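Pectate lyase/Amb allergen (Acidovorax citrulli, PDB 4HWV) probably cleaves pectate by calcium-dependent elimination, as a secreted right-handed parallel beta-helix enzyme of polysaccharide lyase family 1. Local coordinates at residues A[394-406]-A[436-449]. Sequence-based numbering, arbitrary orientation. Where two conformers were deposited one is given.
Sequences RPADVANARISAA and ADLTAAVRWSSALA
Pro395 sets its ring against Ala436 and Leu438, Pro395 CG lying 3.9 Å from Ala436 CB, just where helix 438-445 begins. One turn along that helix, Ala441 CB comes within 3.7 Å of Ala396 CA. Back at the first turn, Val398 meets Leu438 obliquely, Val398 CB and CG1 both packed on Leu438 CD2. The methyl of Ala399 then settles between Leu438 CB and Val442 CG2. Ala401 offers the one direct hydrogen bond between the segments: Ala401 N donates to Ser445 OG (2.9 Å, 146° at the hydrogen), which chi1 of -175° sets opposite its own backbone N. Water 1 donates to both Ala401 O and Ser445 O, while Arg402 NH1 also bonds Ala401 O (2.8 Å) from above the carbonyl plane and reaches Ser445 OG through water 2. Beyond the helix, the side chains of Ile403 and Leu448 pass each other in opposite senses, Ile403 CG2 lying 3.9 Å from Leu448 CB, and Leu448 CD1 continues to Ala405. Strand 399-401 is an outermost strand of a four-strand parallel sheet, next to strand 369-371; helix 438-445 packs beside it, Leu438 and Val442 also touching Phe424. This sheet edge thus combines small apolar contacts with polar pairing: Ser445 OG accepts from Ala401 N, and water 1 together with Arg402 serves Ala401 O.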
loop_
_atom_site.group_PDB
_atom_site.type_symbol
_atom_site.label_atom_id
_atom_site.label_comp_id
_atom_site.label_asym_id
_atom_site.label_seq_id
_atom_site.Cartn_x
_atom_site.Cartn_y
_atom_site.Cartn_z
ATOM N N ARG A 394 22.625 -18.021 -5.811
ATOM C CA ARG A 394 24.056 -18.182 -6.050
ATOM C C ARG A 394 24.740 -16.827 -5.937
ATOM O O ARG A 394 24.084 -15.800 -6.074
ATOM C CB ARG A 394 24.288 -18.675 -7.485
ATOM C CG ARG A 394 23.632 -19.970 -7.842
ATOM C CD ARG A 394 24.251 -21.080 -7.028
ATOM N N PRO A 395 26.069 -16.823 -5.737
ATOM C CA PRO A 395 26.799 -15.551 -5.707
ATOM C C PRO A 395 26.536 -14.704 -6.942
ATOM O O PRO A 395 26.444 -13.493 -6.811
ATOM C CB PRO A 395 28.258 -15.999 -5.624
ATOM C CG PRO A 395 28.177 -17.272 -4.821
ATOM C CD PRO A 395 26.942 -17.953 -5.355
ATOM N N ALA A 396 26.394 -15.333 -8.105
ATOM C CA ALA A 396 26.112 -14.596 -9.332
ATOM C C ALA A 396 24.779 -13.856 -9.335
ATOM O O ALA A 396 24.583 -12.979 -10.164
ATOM C CB ALA A 396 26.213 -15.516 -10.537
ATOM N N ASP A 397 23.862 -14.204 -8.428
ATOM C CA ASP A 397 22.611 -13.451 -8.312
ATOM C C ASP A 397 22.813 -12.157 -7.535
ATOM O O ASP A 397 21.959 -11.267 -7.566
ATOM C CB ASP A 397 21.525 -14.265 -7.590
ATOM C CG ASP A 397 21.155 -15.542 -8.323
ATOM O OD1 ASP A 397 20.944 -15.504 -9.557
ATOM O OD2 ASP A 397 21.064 -16.589 -7.660
ATOM N N VAL A 398 23.933 -12.067 -6.823
ATOM C CA VAL A 398 24.136 -11.017 -5.824
ATOM C C VAL A 398 25.096 -9.920 -6.283
ATOM O O VAL A 398 25.002 -8.782 -5.831
ATOM C CB VAL A 398 24.587 -11.637 -4.474
ATOM C CG1 VAL A 398 24.828 -10.574 -3.397
ATOM C CG2 VAL A 398 23.546 -12.646 -4.007
ATOM N N ALA A 399 26.008 -10.251 -7.193
ATOM C CA ALA A 399 26.872 -9.234 -7.778
ATOM C C ALA A 399 27.060 -9.511 -9.253
ATOM O O ALA A 399 27.206 -10.663 -9.657
ATOM C CB ALA A 399 28.219 -9.194 -7.079
ATOM N N ASN A 400 27.090 -8.447 -10.043
ATOM C CA ASN A 400 27.361 -8.544 -11.482
ATOM C C ASN A 400 28.119 -7.310 -11.950
ATOM O O ASN A 400 28.421 -6.428 -11.149
ATOM C CB ASN A 400 26.077 -8.803 -12.295
ATOM C CG ASN A 400 25.073 -7.674 -12.200
ATOM O OD1 ASN A 400 25.242 -6.746 -11.440
ATOM N ND2 ASN A 400 23.986 -7.792 -12.936
ATOM N N ALA A 401 28.423 -7.241 -13.240
ATOM C CA ALA A 401 29.215 -6.146 -13.792
ATOM C C ALA A 401 28.628 -5.668 -15.107
ATOM O O ALA A 401 28.072 -6.458 -15.864
ATOM C CB ALA A 401 30.652 -6.585 -13.997
ATOM N N ARG A 402 28.758 -4.366 -15.358
ATOM C CA ARG A 402 28.311 -3.731 -16.592
ATOM C C ARG A 402 29.398 -2.751 -17.025
ATOM O O ARG A 402 29.397 -1.579 -16.603
ATOM C CB ARG A 402 26.987 -2.993 -16.369
ATOM C CG ARG A 402 25.843 -3.895 -15.982
ATOM C CD ARG A 402 25.464 -4.791 -17.125
ATOM N NE ARG A 402 24.284 -5.602 -16.828
ATOM C CZ ARG A 402 24.319 -6.875 -16.422
ATOM N NH1 ARG A 402 25.476 -7.503 -16.208
ATOM N NH2 ARG A 402 23.182 -7.529 -16.213
ATOM N N ILE A 403 30.338 -3.222 -17.843
ATOM C CA ILE A 403 31.532 -2.449 -18.178
ATOM C C ILE A 403 31.785 -2.505 -19.679
ATOM O O ILE A 403 31.589 -3.566 -20.310
ATOM C CB ILE A 403 32.818 -3.001 -17.487
ATOM C CG1 ILE A 403 32.666 -3.111 -15.968
ATOM C CG2 ILE A 403 34.079 -2.157 -17.844
ATOM C CD1 ILE A 403 33.684 -4.045 -15.350
ATOM N N SER A 404 32.235 -1.373 -20.228
ATOM C CA SER A 404 32.639 -1.225 -21.633
ATOM C C SER A 404 34.062 -0.676 -21.717
ATOM O O SER A 404 34.344 0.382 -21.157
ATOM C CB SER A 404 31.706 -0.215 -22.325
ATOM O OG SER A 404 32.267 0.265 -23.551
ATOM N N ALA A 405 34.948 -1.358 -22.447
ATOM C CA ALA A 405 36.327 -0.895 -22.597
ATOM C C ALA A 405 36.467 0.397 -23.372
ATOM O O ALA A 405 37.405 1.164 -23.133
ATOM C CB ALA A 405 37.177 -1.967 -23.260
ATOM N N ALA A 406 35.562 0.667 -24.293
ATOM C CA ALA A 406 35.704 1.894 -25.080
ATOM C C ALA A 406 35.522 3.107 -24.174
ATOM O O ALA A 406 36.272 4.100 -24.253
ATOM C CB ALA A 406 34.708 1.912 -26.231
ATOM N N ALA A 436 29.950 -16.449 0.442
ATOM C CA ALA A 436 29.752 -16.269 -0.996
ATOM C C ALA A 436 30.860 -15.385 -1.543
ATOM O O ALA A 436 31.086 -14.290 -1.053
ATOM C CB ALA A 436 28.399 -15.630 -1.255
ATOM N N ASP A 437 31.554 -15.867 -2.559
ATOM C CA ASP A 437 32.627 -15.106 -3.186
ATOM C C ASP A 437 32.053 -14.238 -4.304
ATOM O O ASP A 437 31.938 -14.677 -5.445
ATOM C CB ASP A 437 33.697 -16.059 -3.749
ATOM C CG ASP A 437 34.923 -15.334 -4.288
ATOM O OD1 ASP A 437 34.868 -14.099 -4.472
ATOM O OD2 ASP A 437 35.950 -16.018 -4.513
ATOM N N LEU A 438 31.700 -13.002 -3.993
ATOM C CA LEU A 438 31.085 -12.149 -5.009
ATOM C C LEU A 438 32.091 -11.735 -6.065
ATOM O O LEU A 438 31.733 -11.538 -7.217
ATOM C CB LEU A 438 30.457 -10.891 -4.388
ATOM C CG LEU A 438 29.364 -11.137 -3.339
ATOM C CD1 LEU A 438 28.808 -9.811 -2.827
ATOM C CD2 LEU A 438 28.228 -12.033 -3.868
ATOM N N THR A 439 33.359 -11.595 -5.672
ATOM C CA THR A 439 34.384 -11.177 -6.624
ATOM C C THR A 439 34.522 -12.181 -7.777
ATOM O O THR A 439 34.646 -11.792 -8.932
ATOM C CB THR A 439 35.731 -10.950 -5.925
ATOM O OG1 THR A 439 35.586 -9.923 -4.937
ATOM C CG2 THR A 439 36.789 -10.528 -6.928
ATOM N N ALA A 440 34.473 -13.471 -7.460
ATOM C CA ALA A 440 34.525 -14.502 -8.490
ATOM C C ALA A 440 33.349 -14.367 -9.457
ATOM O O ALA A 440 33.508 -14.518 -10.677
ATOM C CB ALA A 440 34.571 -15.893 -7.857
ATOM N N ALA A 441 32.170 -14.072 -8.922
ATOM C CA ALA A 441 31.003 -13.862 -9.775
ATOM C C ALA A 441 31.180 -12.637 -10.661
ATOM O O ALA A 441 30.840 -12.655 -11.841
ATOM C CB ALA A 441 29.735 -13.753 -8.951
ATOM N N VAL A 442 31.737 -11.572 -10.097
ATOM C CA VAL A 442 31.968 -10.367 -10.874
ATOM C C VAL A 442 32.930 -10.628 -12.034
ATOM O O VAL A 442 32.709 -10.148 -13.150
ATOM C CB VAL A 442 32.426 -9.202 -9.969
ATOM C CG1 VAL A 442 32.960 -8.017 -10.788
ATOM C CG2 VAL A 442 31.260 -8.784 -9.070
ATOM N N ARG A 443 33.973 -11.415 -11.776
ATOM C CA ARG A 443 34.949 -11.731 -12.814
ATOM C C ARG A 443 34.309 -12.510 -13.964
ATOM O O ARG A 443 34.644 -12.285 -15.118
ATOM C CB ARG A 443 36.142 -12.508 -12.239
ATOM C CG ARG A 443 37.004 -11.723 -11.266
ATOM C CD ARG A 443 38.358 -12.397 -11.069
ATOM N NE ARG A 443 38.226 -13.838 -10.864
ATOM C CZ ARG A 443 38.139 -14.430 -9.675
ATOM N NH1 ARG A 443 38.173 -13.708 -8.562
ATOM N NH2 ARG A 443 38.018 -15.750 -9.600
ATOM N N TRP A 444 33.387 -13.423 -13.654
ATOM C CA TRP A 444 32.705 -14.147 -14.720
ATOM C C TRP A 444 31.729 -13.230 -15.449
ATOM O O TRP A 444 31.463 -13.412 -16.639
ATOM C CB TRP A 444 31.958 -15.350 -14.163
ATOM C CG TRP A 444 32.813 -16.549 -13.984
ATOM C CD1 TRP A 444 33.097 -17.184 -12.811
ATOM C CD2 TRP A 444 33.511 -17.270 -15.012
ATOM N NE1 TRP A 444 33.912 -18.272 -13.045
ATOM C CE2 TRP A 444 34.184 -18.344 -14.386
ATOM C CE3 TRP A 444 33.618 -17.126 -16.402
ATOM C CZ2 TRP A 444 34.966 -19.257 -15.101
ATOM C CZ3 TRP A 444 34.398 -18.035 -17.108
ATOM C CH2 TRP A 444 35.054 -19.086 -16.456
ATOM N N SER A 445 31.152 -12.266 -14.739
ATOM C CA SER A 445 30.238 -11.320 -15.367
ATOM C C SER A 445 30.946 -10.437 -16.403
ATOM O O SER A 445 30.427 -10.211 -17.496
ATOM C CB SER A 445 29.557 -10.470 -14.281
ATOM O OG SER A 445 28.580 -9.616 -14.837
ATOM N N SER A 446 32.145 -9.959 -16.068
ATOM C CA SER A 446 32.954 -9.173 -17.004
ATOM C C SER A 446 34.426 -9.399 -16.760
ATOM O O SER A 446 34.921 -9.189 -15.656
ATOM C CB SER A 446 32.688 -7.672 -16.851
ATOM O OG SER A 446 33.562 -6.942 -17.712
ATOM N N ALA A 447 35.130 -9.784 -17.817
ATOM C CA ALA A 447 36.580 -9.911 -17.774
ATOM C C ALA A 447 37.292 -8.555 -17.785
ATOM O O ALA A 447 38.522 -8.505 -17.795
ATOM C CB ALA A 447 37.054 -10.751 -18.959
ATOM N N LEU A 448 36.538 -7.456 -17.792
ATOM C CA LEU A 448 37.148 -6.132 -17.837
ATOM C C LEU A 448 37.330 -5.539 -16.449
ATOM O O LEU A 448 37.942 -4.486 -16.308
ATOM C CB LEU A 448 36.331 -5.183 -18.716
ATOM C CG LEU A 448 36.179 -5.674 -20.158
ATOM C CD1 LEU A 448 35.322 -4.673 -20.888
ATOM C CD2 LEU A 448 37.516 -5.887 -20.868
ATOM N N ALA A 449 36.764 -6.195 -15.435
ATOM C CA ALA A 449 36.938 -5.764 -14.048
ATOM C C ALA A 449 38.411 -5.940 -13.648
ATOM O O ALA A 449 39.017 -6.958 -13.967
ATOM C CB ALA A 449 36.024 -6.565 -13.139
HETATM O O HOH W 1 28.386 -8.451 -17.784
HETATM O O HOH W 2 26.362 -10.450 -15.998
#